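Local coordinates for conserved protein (Methanothermobacter thermautotrophicus, PDB 1T57), which is of unknown function but binds flavin mononucleotide and magnesium, and resembles the alpha/beta domain of pyruvate kinase, at residues 31-36 / 174-179; 22-26 / 42-46; 164-170 / 182-188. All coordinates share one frame; numbering follows the deposited sequence.

Contact 1 (31-36 / 174-179). With FMN (flavin mononucleotide), chain E.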
ATOM      1  N   PRO A  31       3.231 -30.493  12.830  1.00 42.00           N
ATOM      2  CA  PRO A  31       3.952 -29.426  13.540  1.00 33.63           C
ATOM      3  C   PRO A  31       3.735 -29.477  15.060  1.00 36.65           C
ATOM      4  O   PRO A  31       2.818 -30.137  15.513  1.00 41.60           O
ATOM      5  CB  PRO A  31       3.396 -28.156  12.906  1.00 37.01           C
ATOM      6  CG  PRO A  31       1.971 -28.526  12.536  1.00 28.49           C
ATOM      7  CD  PRO A  31       1.994 -29.992  12.191  1.00 39.51           C
ATOM      8  N   GLY A  32       4.579 -28.818  15.851  1.00 31.04           N
ATOM      9  CA  GLY A  32       4.355 -28.847  17.288  1.00 29.88           C
ATOM     10  C   GLY A  32       5.543 -29.085  18.187  1.00 32.67           C
ATOM     11  O   GLY A  32       6.614 -29.442  17.710  1.00 34.87           O
ATOM     12  N   LYS A  33       5.332 -28.900  19.489  1.00 38.21           N
ATOM     13  CA  LYS A  33       6.342 -29.067  20.539  1.00 38.29           C
ATOM     14  C   LYS A  33       7.009 -30.449  20.573  1.00 43.34           C
ATOM     15  O   LYS A  33       8.172 -30.589  20.968  1.00 43.11           O
ATOM     16  CB  LYS A  33       5.688 -28.793  21.897  1.00 40.42           C
ATOM     17  CG  LYS A  33       6.646 -28.627  23.074  1.00 38.01           C
ATOM     18  CD  LYS A  33       5.996 -29.099  24.382  1.00 42.67           C
ATOM     19  CE  LYS A  33       6.610 -28.434  25.585  1.00 44.82           C
ATOM     20  NZ  LYS A  33       6.158 -27.032  25.557  1.00 51.92           N
ATOM     21  N   GLU A  34       6.264 -31.468  20.163  1.00 46.59           N
ATOM     22  CA  GLU A  34       6.754 -32.840  20.160  1.00 46.35           C
ATOM     23  C   GLU A  34       8.062 -33.032  19.389  1.00 46.16           C
ATOM     24  O   GLU A  34       8.929 -33.796  19.807  1.00 45.40           O
ATOM     25  CB  GLU A  34       5.669 -33.731  19.574  1.00 50.43           C
ATOM     26  CG  GLU A  34       4.455 -32.939  19.139  1.00 59.68           C
ATOM     27  CD  GLU A  34       3.747 -33.582  17.970  1.00 66.76           C
ATOM     28  OE1 GLU A  34       2.786 -32.987  17.437  1.00 71.70           O
ATOM     29  OE2 GLU A  34       4.156 -34.695  17.580  1.00 69.59           O
ATOM     30  N   ASN A  35       8.188 -32.343  18.254  1.00 42.11           N
ATOM     31  CA  ASN A  35       9.369 -32.449  17.391  1.00 38.44           C
ATOM     32  C   ASN A  35      10.660 -31.837  17.955  1.00 35.35           C
ATOM     33  O   ASN A  35      11.753 -32.161  17.508  1.00 34.46           O
ATOM     34  CB  ASN A  35       9.079 -31.797  16.029  1.00 36.35           C
ATOM     35  CG  ASN A  35       7.808 -32.305  15.391  1.00 37.17           C
ATOM     36  OD1 ASN A  35       7.659 -33.497  15.150  1.00 42.30           O
ATOM     37  ND2 ASN A  35       6.891 -31.404  15.094  1.00 40.55           N
ATOM     38  N   THR A  36      10.529 -30.960  18.942  1.00 37.02           N
ATOM     39  CA  THR A  36      11.689 -30.283  19.499  1.00 40.60           C
ATOM     40  C   THR A  36      12.961 -31.087  19.650  1.00 42.32           C
ATOM     41  O   THR A  36      14.013 -30.701  19.125  1.00 44.26           O
ATOM     42  CB  THR A  36      11.370 -29.653  20.853  1.00 39.16           C
ATOM     43  OG1 THR A  36      10.200 -28.837  20.729  1.00 41.83           O
ATOM     44  CG2 THR A  36      12.518 -28.758  21.301  1.00 36.14           C
ATOM     45  N   THR A 174       6.040 -24.148  16.029  1.00 34.29           N
ATOM     46  CA  THR A 174       4.645 -23.761  16.020  1.00 34.56           C
ATOM     47  C   THR A 174       4.169 -23.585  17.463  1.00 33.76           C
ATOM     48  O   THR A 174       3.949 -24.557  18.179  1.00 31.79           O
ATOM     49  CB  THR A 174       3.778 -24.817  15.307  1.00 33.54           C
ATOM     50  OG1 THR A 174       4.278 -25.054  13.982  1.00 34.56           O
ATOM     51  CG2 THR A 174       2.374 -24.340  15.199  1.00 27.27           C
ATOM     52  N   ALA A 175       4.053 -22.322  17.864  1.00 31.63           N
ATOM     53  CA  ALA A 175       3.584 -21.878  19.172  1.00 29.39           C
ATOM     54  C   ALA A 175       4.429 -22.327  20.355  1.00 29.41           C
ATOM     55  O   ALA A 175       4.909 -21.509  21.121  1.00 29.39           O
ATOM     56  CB  ALA A 175       2.122 -22.289  19.369  1.00 34.11           C
ATOM     57  N   TRP A 176       4.645 -23.624  20.478  1.00 31.49           N
ATOM     58  CA  TRP A 176       5.444 -24.161  21.575  1.00 35.24           C
ATOM     59  C   TRP A 176       6.616 -24.970  21.051  1.00 33.21           C
ATOM     60  O   TRP A 176       6.483 -25.698  20.060  1.00 36.32           O
ATOM     61  CB  TRP A 176       4.558 -25.036  22.474  1.00 30.89           C
ATOM     62  CG  TRP A 176       3.466 -24.251  23.116  1.00 25.63           C
ATOM     63  CD1 TRP A 176       3.607 -23.329  24.107  1.00 28.75           C
ATOM     64  CD2 TRP A 176       2.090 -24.200  22.712  1.00 32.84           C
ATOM     65  NE1 TRP A 176       2.409 -22.688  24.339  1.00 29.20           N
ATOM     66  CE2 TRP A 176       1.460 -23.202  23.499  1.00 34.26           C
ATOM     67  CE3 TRP A 176       1.329 -24.898  21.761  1.00 37.18           C
ATOM     68  CZ2 TRP A 176       0.098 -22.877  23.354  1.00 32.98           C
ATOM     69  CZ3 TRP A 176      -0.024 -24.576  21.618  1.00 38.85           C
ATOM     70  CH2 TRP A 176      -0.623 -23.574  22.414  1.00 36.70           C
ATOM     71  N   GLY A 177       7.764 -24.839  21.714  1.00 38.12           N
ATOM     72  CA  GLY A 177       8.947 -25.600  21.324  1.00 42.51           C
ATOM     73  C   GLY A 177       9.452 -25.369  19.914  1.00 38.65           C
ATOM     74  O   GLY A 177       9.345 -24.270  19.400  1.00 39.26           O
ATOM     75  N   ALA A 178       9.978 -26.403  19.265  1.00 42.52           N
ATOM     76  CA  ALA A 178      10.498 -26.220  17.918  1.00 42.94           C
ATOM     77  C   ALA A 178      10.234 -27.347  16.893  1.00 43.60           C
ATOM     78  O   ALA A 178      10.160 -28.532  17.236  1.00 45.97           O
ATOM     79  CB  ALA A 178      11.997 -25.912  18.010  1.00 36.22           C
ATOM     80  N   ASP A 179      10.078 -26.961  15.629  1.00 41.20           N
ATOM     81  CA  ASP A 179       9.840 -27.926  14.555  1.00 37.30           C
ATOM     82  C   ASP A 179      10.469 -27.483  13.221  1.00 35.83           C
ATOM     83  O   ASP A 179      10.340 -28.153  12.199  1.00 31.14           O
ATOM     84  CB  ASP A 179       8.334 -28.196  14.397  1.00 35.40           C
ATOM     85  CG  ASP A 179       7.537 -26.952  14.073  1.00 38.42           C
ATOM     86  OD1 ASP A 179       6.290 -27.010  14.139  1.00 37.00           O
ATOM     87  OD2 ASP A 179       8.148 -25.915  13.753  1.00 37.51           O
TER
HETATM   88  N1  FMN E 200       5.190 -19.409  16.836  1.00 29.18           N
HETATM   89  C2  FMN E 200       4.285 -19.579  15.795  1.00 30.42           C
HETATM   90  O2  FMN E 200       3.734 -20.650  15.626  1.00 32.93           O
HETATM   91  N3  FMN E 200       4.079 -18.641  14.821  1.00 29.29           N
HETATM   92  C4  FMN E 200       4.626 -17.390  14.951  1.00 35.81           C
HETATM   93  O4  FMN E 200       4.530 -16.593  14.009  1.00 35.28           O
HETATM   94  C4A FMN E 200       5.563 -17.198  15.969  1.00 38.36           C
HETATM   95  N5  FMN E 200       6.181 -15.976  16.106  1.00 30.65           N
HETATM   96  C5A FMN E 200       7.287 -15.892  16.917  1.00 37.12           C
HETATM   97  C6  FMN E 200       7.905 -14.658  17.026  1.00 39.49           C
HETATM   98  C7  FMN E 200       8.932 -14.463  17.908  1.00 39.68           C
HETATM   99  C7M FMN E 200       9.481 -13.077  17.997  1.00 41.69           C
HETATM  100  C8  FMN E 200       9.032 -15.320  18.998  1.00 40.92           C
HETATM  101  C8M FMN E 200      10.069 -15.080  20.080  1.00 39.76           C
HETATM  102  C9  FMN E 200       8.392 -16.556  18.927  1.00 34.52           C
HETATM  103  C9A FMN E 200       7.587 -16.902  17.837  1.00 39.79           C
HETATM  104  N10 FMN E 200       6.768 -18.039  17.889  1.00 39.75           N
HETATM  105  C10 FMN E 200       5.886 -18.241  16.857  1.00 36.60           C
HETATM  106  C1' FMN E 200       6.992 -19.165  18.874  1.00 42.77           C
HETATM  107  C2' FMN E 200       8.219 -19.935  18.473  1.00 45.52           C
HETATM  108  O2' FMN E 200       8.080 -20.315  17.099  1.00 40.98           O
HETATM  109  C3' FMN E 200       8.361 -21.198  19.292  1.00 47.55           C
HETATM  110  O3' FMN E 200       7.209 -21.980  19.200  1.00 44.36           O
HETATM  111  C4' FMN E 200       8.967 -21.157  20.705  1.00 52.73           C
HETATM  112  O4' FMN E 200       9.170 -22.516  21.015  1.00 58.81           O
HETATM  113  C5' FMN E 200       8.231 -20.756  21.965  1.00 54.35           C
HETATM  114  O5' FMN E 200       9.150 -21.130  22.967  1.00 54.72           O
HETATM  115  P   FMN E 200       8.913 -22.036  24.275  1.00 51.20           P
HETATM  116  O1P FMN E 200      10.096 -21.817  25.154  1.00 53.46           O
HETATM  117  O2P FMN E 200       8.774 -23.538  23.955  1.00 49.82           O
HETATM  118  O3P FMN E 200       7.639 -21.503  24.943  1.00 54.41           O
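D179 OD1 takes two hydrogen bonds. G32 N donates to D179 OD1 across the contact at 3.0 Å. It meets the anti side of the carboxylate, 21° out of its plane. The other comes from T174 OG1, which uses the syn lone pair of D179 OD1. Two donors thus fix this oxygen, and P31 CB lies 3.3 Å from D179 OD1. T36 makes the second link. T36 OG1 stands beside its own backbone N (chi1 -52°) and accepts from A178 N at 2.8 Å, almost in line. The same hydroxyl donates to K33 O, so both its roles are set. G177 lies close by, where a CB would strike T36 OG1 and K33 CG. Further out, K33 CB packs on W176 CB at 4.0 Å. The 174-179 loop is part of the flavin pocket. A175 N donates to FMN O2 at 2.8 Å, and G177 N donates to the phosphate oxygen FMN O2P at 2.8 Å. The contact joins the start of helix 36-50 to the turn between strands 168-172 and 180-185. P204 of strand 196-204 touches P31 and D179, while T64 of helix 63-69 touches T36 and A178.

Contact 2 (22-26 / 42-46)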
ATOM      1  N   GLU A  22      24.321 -33.841  -1.438  1.00 75.90           N
ATOM      2  CA  GLU A  22      23.153 -34.571  -0.939  1.00 68.58           C
ATOM      3  C   GLU A  22      23.274 -34.745   0.559  1.00 61.98           C
ATOM      4  O   GLU A  22      24.302 -35.209   1.049  1.00 58.36           O
ATOM      5  CB  GLU A  22      23.047 -35.940  -1.618  1.00 70.48           C
ATOM      6  CG  GLU A  22      21.757 -36.698  -1.331  1.00 78.28           C
ATOM      7  CD  GLU A  22      21.645 -37.991  -2.138  1.00 82.35           C
ATOM      8  OE1 GLU A  22      21.451 -37.916  -3.373  1.00 82.56           O
ATOM      9  OE2 GLU A  22      21.755 -39.082  -1.532  1.00 84.90           O
ATOM     10  N   LYS A  23      22.234 -34.347   1.283  1.00 55.56           N
ATOM     11  CA  LYS A  23      22.227 -34.457   2.737  1.00 53.27           C
ATOM     12  C   LYS A  23      20.841 -34.908   3.151  1.00 51.42           C
ATOM     13  O   LYS A  23      19.995 -35.172   2.300  1.00 50.65           O
ATOM     14  CB  LYS A  23      22.515 -33.104   3.406  1.00 54.03           C
ATOM     15  CG  LYS A  23      23.634 -32.309   2.783  1.00 51.26           C
ATOM     16  CD  LYS A  23      23.993 -31.105   3.637  1.00 50.65           C
ATOM     17  CE  LYS A  23      24.905 -30.177   2.861  1.00 47.33           C
ATOM     18  NZ  LYS A  23      25.449 -29.083   3.690  1.00 47.87           N
ATOM     19  N   LYS A  24      20.611 -34.970   4.461  1.00 50.74           N
ATOM     20  CA  LYS A  24      19.328 -35.392   5.013  1.00 49.63           C
ATOM     21  C   LYS A  24      18.483 -34.178   5.377  1.00 47.32           C
ATOM     22  O   LYS A  24      19.001 -33.082   5.560  1.00 46.77           O
ATOM     23  CB  LYS A  24      19.551 -36.236   6.274  1.00 50.10           C
ATOM     24  CG  LYS A  24      20.562 -35.618   7.232  1.00 51.11           C
ATOM     25  CD  LYS A  24      20.482 -36.169   8.648  1.00 53.55           C
ATOM     26  CE  LYS A  24      21.017 -37.583   8.771  1.00 54.11           C
ATOM     27  NZ  LYS A  24      20.825 -38.095  10.164  1.00 54.42           N
ATOM     28  N   ILE A  25      17.177 -34.382   5.465  1.00 40.36           N
ATOM     29  CA  ILE A  25      16.258 -33.340   5.853  1.00 38.43           C
ATOM     30  C   ILE A  25      15.104 -34.096   6.460  1.00 42.44           C
ATOM     31  O   ILE A  25      14.619 -35.078   5.876  1.00 38.05           O
ATOM     32  CB  ILE A  25      15.745 -32.502   4.645  1.00 37.88           C
ATOM     33  CG1 ILE A  25      14.788 -31.424   5.157  1.00 33.73           C
ATOM     34  CG2 ILE A  25      15.070 -33.403   3.603  1.00 31.84           C
ATOM     35  CD1 ILE A  25      14.125 -30.615   4.074  1.00 31.40           C
ATOM     36  N   CYS A  26      14.677 -33.670   7.644  1.00 38.96           N
ATOM     37  CA  CYS A  26      13.559 -34.329   8.291  1.00 37.98           C
ATOM     38  C   CYS A  26      12.241 -33.587   8.055  1.00 39.30           C
ATOM     39  O   CYS A  26      12.171 -32.364   8.239  1.00 34.94           O
ATOM     40  CB  CYS A  26      13.827 -34.440   9.788  1.00 42.75           C
ATOM     41  SG  CYS A  26      12.874 -35.720  10.577  1.00 46.89           S
ATOM     42  N   LEU A  42      19.175 -32.656  15.402  1.00 45.21           N
ATOM     43  CA  LEU A  42      19.568 -32.434  14.042  1.00 37.21           C
ATOM     44  C   LEU A  42      20.431 -31.201  13.893  1.00 40.42           C
ATOM     45  O   LEU A  42      21.402 -31.237  13.136  1.00 41.06           O
ATOM     46  CB  LEU A  42      18.342 -32.383  13.157  1.00 33.99           C
ATOM     47  CG  LEU A  42      17.691 -33.765  13.024  1.00 34.92           C
ATOM     48  CD1 LEU A  42      16.462 -33.663  12.155  1.00 36.67           C
ATOM     49  CD2 LEU A  42      18.665 -34.743  12.418  1.00 36.15           C
ATOM     50  N   VAL A  43      20.132 -30.122  14.623  1.00 37.05           N
ATOM     51  CA  VAL A  43      20.970 -28.927  14.489  1.00 43.08           C
ATOM     52  C   VAL A  43      22.380 -29.215  14.967  1.00 41.23           C
ATOM     53  O   VAL A  43      23.350 -28.759  14.348  1.00 40.39           O
ATOM     54  CB  VAL A  43      20.465 -27.662  15.287  1.00 45.42           C
ATOM     55  CG1 VAL A  43      18.989 -27.447  15.071  1.00 39.13           C
ATOM     56  CG2 VAL A  43      20.824 -27.773  16.756  1.00 50.70           C
ATOM     57  N   GLY A  44      22.484 -29.959  16.072  1.00 45.56           N
ATOM     58  CA  GLY A  44      23.781 -30.294  16.627  1.00 43.77           C
ATOM     59  C   GLY A  44      24.648 -30.867  15.531  1.00 46.09           C
ATOM     60  O   GLY A  44      25.706 -30.323  15.218  1.00 42.19           O
ATOM     61  N   GLU A  45      24.158 -31.944  14.917  1.00 50.31           N
ATOM     62  CA  GLU A  45      24.875 -32.637  13.855  1.00 52.35           C
ATOM     63  C   GLU A  45      25.260 -31.711  12.716  1.00 46.35           C
ATOM     64  O   GLU A  45      26.425 -31.653  12.325  1.00 48.42           O
ATOM     65  CB  GLU A  45      24.019 -33.797  13.330  1.00 69.14           C
ATOM     66  CG  GLU A  45      24.788 -34.931  12.670  1.00 90.97           C
ATOM     67  CD  GLU A  45      23.873 -36.055  12.206  1.00102.81           C
ATOM     68  OE1 GLU A  45      24.325 -37.222  12.186  1.00109.14           O
ATOM     69  OE2 GLU A  45      22.705 -35.770  11.862  1.00108.08           O
ATOM     70  N   ARG A  46      24.289 -30.981  12.179  1.00 44.69           N
ATOM     71  CA  ARG A  46      24.558 -30.092  11.062  1.00 39.04           C
ATOM     72  C   ARG A  46      25.536 -29.005  11.445  1.00 37.99           C
ATOM     73  O   ARG A  46      26.321 -28.557  10.612  1.00 36.09           O
ATOM     74  CB  ARG A  46      23.266 -29.469  10.530  1.00 40.10           C
ATOM     75  CG  ARG A  46      23.494 -28.483   9.423  1.00 38.85           C
ATOM     76  CD  ARG A  46      23.963 -29.151   8.149  1.00 40.72           C
ATOM     77  NE  ARG A  46      22.841 -29.538   7.312  1.00 49.56           N
ATOM     78  CZ  ARG A  46      22.240 -30.720   7.358  1.00 53.29           C
ATOM     79  NH1 ARG A  46      22.653 -31.651   8.204  1.00 54.96           N
ATOM     80  NH2 ARG A  46      21.228 -30.978   6.541  1.00 54.94           N
TER
HETATM   81  O   HOH W   1      19.064 -30.227   5.292  1.00 32.75           O
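C26 and L42 form the apolar end of this contact, with C26 CB 3.6 Å from L42 CD1. I201 of strand 196-204 also packs on L42. The strand and helix segments run nearly antiparallel, their axes 11.0 Å apart. They belong to strand 22-28 and helix 36-50, the first two elements of a beta-alpha-beta crossover to the parallel strand 54-58. The inner side is tightly packed, and R46 is buried there. Bends at chi2 (69°) and chi3 turn its guanidinium back to the strand. R46 NH2 donates to K24 O at 3.2 Å, with the oxygen in the guanidinium plane and the nitrogen in the carbonyl plane. A water also donates to K24 O, at 2.9 Å. K23 lays its CD over one guanidinium face, toward the rim. The outer side is looser, and E45 is exposed there. K24 NZ reaches E45 OE2 in a weak salt bridge of 3.4 Å, the two side chains crossing at about a right angle. The stronger partner of K24 is E22 of the second subunit, whose strand continues the sheet. K23 NZ and R46 NE lie 4.5 Å apart, but each has a salt bridge to E199. That shared carboxylate probably offsets the two like charges of K23 and R46 and so makes their closeness tolerable.

Contact 3 (164-170 / 182-188)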
ATOM      1  N   VAL A 164      25.825 -10.815  10.057  1.00 38.76           N
ATOM      2  CA  VAL A 164      25.075 -10.847   8.803  1.00 40.32           C
ATOM      3  C   VAL A 164      26.157 -11.128   7.776  1.00 45.39           C
ATOM      4  O   VAL A 164      25.976 -10.989   6.554  1.00 39.08           O
ATOM      5  CB  VAL A 164      24.446  -9.488   8.535  1.00 41.80           C
ATOM      6  CG1 VAL A 164      23.576  -9.111   9.716  1.00 39.45           C
ATOM      7  CG2 VAL A 164      25.527  -8.423   8.321  1.00 34.92           C
ATOM      8  N   ASP A 165      27.290 -11.532   8.346  1.00 51.85           N
ATOM      9  CA  ASP A 165      28.536 -11.855   7.666  1.00 55.47           C
ATOM     10  C   ASP A 165      28.576 -13.319   7.264  1.00 56.29           C
ATOM     11  O   ASP A 165      28.718 -13.643   6.092  1.00 60.58           O
ATOM     12  CB  ASP A 165      29.701 -11.587   8.633  1.00 59.25           C
ATOM     13  CG  ASP A 165      30.861 -10.844   7.991  1.00 61.56           C
ATOM     14  OD1 ASP A 165      31.974 -10.808   8.579  1.00 60.62           O
ATOM     15  OD2 ASP A 165      30.655 -10.287   6.900  1.00 67.08           O
ATOM     16  N   GLU A 166      28.446 -14.194   8.255  1.00 58.41           N
ATOM     17  CA  GLU A 166      28.517 -15.634   8.052  1.00 61.08           C
ATOM     18  C   GLU A 166      27.215 -16.426   8.240  1.00 59.93           C
ATOM     19  O   GLU A 166      26.139 -15.860   8.381  1.00 58.63           O
ATOM     20  CB  GLU A 166      29.600 -16.192   8.974  1.00 62.40           C
ATOM     21  CG  GLU A 166      29.494 -15.655  10.385  1.00 67.41           C
ATOM     22  CD  GLU A 166      30.781 -15.798  11.207  1.00 71.52           C
ATOM     23  OE1 GLU A 166      31.069 -16.912  11.699  1.00 73.86           O
ATOM     24  OE2 GLU A 166      31.511 -14.790  11.353  1.00 71.51           O
ATOM     25  N   GLU A 167      27.335 -17.749   8.234  1.00 52.74           N
ATOM     26  CA  GLU A 167      26.183 -18.608   8.369  1.00 45.57           C
ATOM     27  C   GLU A 167      25.794 -18.828   9.814  1.00 44.32           C
ATOM     28  O   GLU A 167      26.636 -18.802  10.705  1.00 44.24           O
ATOM     29  CB  GLU A 167      26.435 -19.944   7.683  1.00 45.03           C
ATOM     30  CG  GLU A 167      26.746 -19.791   6.215  1.00 45.12           C
ATOM     31  CD  GLU A 167      26.720 -21.110   5.470  1.00 43.95           C
ATOM     32  OE1 GLU A 167      26.928 -22.172   6.100  1.00 42.91           O
ATOM     33  OE2 GLU A 167      26.500 -21.083   4.244  1.00 44.19           O
ATOM     34  N   VAL A 168      24.498 -19.051  10.016  1.00 38.26           N
ATOM     35  CA  VAL A 168      23.905 -19.246  11.326  1.00 35.03           C
ATOM     36  C   VAL A 168      22.787 -20.284  11.220  1.00 33.78           C
ATOM     37  O   VAL A 168      22.222 -20.491  10.141  1.00 37.58           O
ATOM     38  CB  VAL A 168      23.273 -17.915  11.839  1.00 33.74           C
ATOM     39  CG1 VAL A 168      22.705 -18.103  13.222  1.00 32.26           C
ATOM     40  CG2 VAL A 168      24.301 -16.798  11.820  1.00 31.19           C
ATOM     41  N   ILE A 169      22.466 -20.941  12.326  1.00 27.83           N
ATOM     42  CA  ILE A 169      21.385 -21.919  12.303  1.00 34.66           C
ATOM     43  C   ILE A 169      20.222 -21.244  13.025  1.00 34.88           C
ATOM     44  O   ILE A 169      20.383 -20.860  14.178  1.00 30.96           O
ATOM     45  CB  ILE A 169      21.773 -23.221  13.057  1.00 35.21           C
ATOM     46  CG1 ILE A 169      23.027 -23.853  12.414  1.00 36.60           C
ATOM     47  CG2 ILE A 169      20.597 -24.188  13.059  1.00 29.80           C
ATOM     48  CD1 ILE A 169      22.799 -25.228  11.711  1.00 34.75           C
ATOM     49  N   ALA A 170      19.080 -21.080  12.347  1.00 33.42           N
ATOM     50  CA  ALA A 170      17.891 -20.441  12.935  1.00 35.55           C
ATOM     51  C   ALA A 170      16.871 -21.505  13.334  1.00 31.19           C
ATOM     52  O   ALA A 170      16.600 -22.404  12.560  1.00 25.25           O
ATOM     53  CB  ALA A 170      17.270 -19.474  11.936  1.00 36.45           C
ATOM     54  N   LEU A 182      16.697 -23.755  10.234  1.00 29.13           N
ATOM     55  CA  LEU A 182      17.250 -23.393   8.942  1.00 32.93           C
ATOM     56  C   LEU A 182      18.718 -22.996   9.036  1.00 32.46           C
ATOM     57  O   LEU A 182      19.196 -22.649  10.108  1.00 35.09           O
ATOM     58  CB  LEU A 182      16.426 -22.238   8.346  1.00 30.45           C
ATOM     59  CG  LEU A 182      15.345 -22.504   7.282  1.00 31.83           C
ATOM     60  CD1 LEU A 182      14.395 -23.601   7.659  1.00 23.80           C
ATOM     61  CD2 LEU A 182      14.572 -21.223   7.097  1.00 27.82           C
ATOM     62  N   VAL A 183      19.425 -23.090   7.911  1.00 29.04           N
ATOM     63  CA  VAL A 183      20.818 -22.679   7.827  1.00 26.54           C
ATOM     64  C   VAL A 183      20.772 -21.462   6.920  1.00 27.22           C
ATOM     65  O   VAL A 183      20.401 -21.535   5.746  1.00 16.75           O
ATOM     66  CB  VAL A 183      21.687 -23.756   7.215  1.00 34.76           C
ATOM     67  CG1 VAL A 183      23.018 -23.176   6.793  1.00 39.41           C
ATOM     68  CG2 VAL A 183      21.899 -24.849   8.242  1.00 40.89           C
ATOM     69  N   LEU A 184      21.127 -20.317   7.466  1.00 30.82           N
ATOM     70  CA  LEU A 184      21.031 -19.110   6.675  1.00 33.40           C
ATOM     71  C   LEU A 184      22.039 -18.066   7.067  1.00 32.23           C
ATOM     72  O   LEU A 184      22.792 -18.214   8.041  1.00 33.11           O
ATOM     73  CB  LEU A 184      19.620 -18.538   6.831  1.00 33.34           C
ATOM     74  CG  LEU A 184      19.173 -18.326   8.290  1.00 34.94           C
ATOM     75  CD1 LEU A 184      20.016 -17.216   8.976  1.00 27.49           C
ATOM     76  CD2 LEU A 184      17.681 -17.980   8.336  1.00 21.30           C
ATOM     77  N   THR A 185      22.026 -16.993   6.296  1.00 31.75           N
ATOM     78  CA  THR A 185      22.905 -15.865   6.526  1.00 31.78           C
ATOM     79  C   THR A 185      21.983 -14.686   6.803  1.00 30.15           C
ATOM     80  O   THR A 185      21.277 -14.200   5.910  1.00 26.70           O
ATOM     81  CB  THR A 185      23.791 -15.556   5.276  1.00 37.98           C
ATOM     82  OG1 THR A 185      24.768 -16.592   5.097  1.00 36.20           O
ATOM     83  CG2 THR A 185      24.508 -14.236   5.449  1.00 40.87           C
ATOM     84  N   PRO A 186      21.959 -14.218   8.054  1.00 29.76           N
ATOM     85  CA  PRO A 186      21.092 -13.089   8.381  1.00 26.14           C
ATOM     86  C   PRO A 186      21.399 -11.860   7.549  1.00 30.98           C
ATOM     87  O   PRO A 186      22.383 -11.817   6.785  1.00 31.48           O
ATOM     88  CB  PRO A 186      21.377 -12.859   9.862  1.00 24.90           C
ATOM     89  CG  PRO A 186      21.658 -14.256  10.353  1.00 32.05           C
ATOM     90  CD  PRO A 186      22.577 -14.770   9.273  1.00 34.31           C
ATOM     91  N   ALA A 187      20.561 -10.850   7.738  1.00 21.68           N
ATOM     92  CA  ALA A 187      20.692  -9.582   7.058  1.00 25.53           C
ATOM     93  C   ALA A 187      19.959  -8.564   7.928  1.00 25.06           C
ATOM     94  O   ALA A 187      19.057  -8.921   8.665  1.00 23.94           O
ATOM     95  CB  ALA A 187      20.039  -9.670   5.659  1.00 20.39           C
ATOM     96  N   HIS A 188      20.339  -7.303   7.848  1.00 27.62           N
ATOM     97  CA  HIS A 188      19.665  -6.276   8.624  1.00 31.94           C
ATOM     98  C   HIS A 188      18.323  -5.875   8.031  1.00 32.23           C
ATOM     99  O   HIS A 188      18.004  -6.228   6.898  1.00 31.90           O
ATOM    100  CB  HIS A 188      20.560  -5.061   8.734  1.00 23.45           C
ATOM    101  CG  HIS A 188      21.850  -5.338   9.431  1.00 30.42           C
ATOM    102  ND1 HIS A 188      21.912  -5.686  10.762  1.00 26.91           N
ATOM    103  CD2 HIS A 188      23.120  -5.394   8.966  1.00 29.91           C
ATOM    104  CE1 HIS A 188      23.162  -5.960  11.083  1.00 31.55           C
ATOM    105  NE2 HIS A 188      23.914  -5.791  10.011  1.00 28.55           N
TER
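V168 and L184 exchange two backbone hydrogen bonds: V168 N to L184 O at 2.7 Å, and L184 N to V168 O at 2.9 Å. Both are close to the line of the acceptor C=O. A170 and L182 form the next hydrogen-bonded pair, with L182 N to A170 O at 2.7 Å. I169 and V183 make the non-hydrogen-bonded pair between them. Apolar contacts follow the two faces of the sheet. I169 CD1 meets V183 CG2 at 3.6 Å on one face. On the other, L184 CG stands between its own backbone N and carbonyl carbon (chi1 53°), which brings L184 CD2 to 3.9 Å from A170 CB. Beyond the strand pairing, V168 CG2 touches P186 CD at 3.7 Å. This is an antiparallel beta hairpin of strands 168-172 and 180-185, set inside the mixed sheet between strands 54-58 and 196-204. A CH-pi contact lies past its open end. V164 CG1 sits over one face of the H188 ring, 3.6 Å from the centroid and 23° off the normal. Both ring nitrogens of H188 have partners: D158 at ND1, and the backbone N of G89 of the third subunit at NE2. A leucine in place of H188 would probably leave D158 and that backbone N without their mates. E167 OE2 makes a salt bridge with R205 of the second subunit.

From the N terminus, the first strand opens contact 2 at 22-26. Contact 1 opens next, at 31-36, and contact 2 then closes a short loop at 42-46. Contacts 1 and 2 therefore cross. Much later 164-170 opens contact 3. The turn that follows holds 174-179, which closes contact 1 over 137 intervening residues. Contact 3 closes last, at 182-188, so it crosses contact 1 too. Contacts 2 and 3 follow in series. They still meet where V43 and R46 of helix 36-50 pack on I169 and R46 on V183. Contact 2 sets helix 36-50 against strand 22-28, contact 3 pairs two strands of that sheet, and contact 1 joins the helix start to the flavin loop.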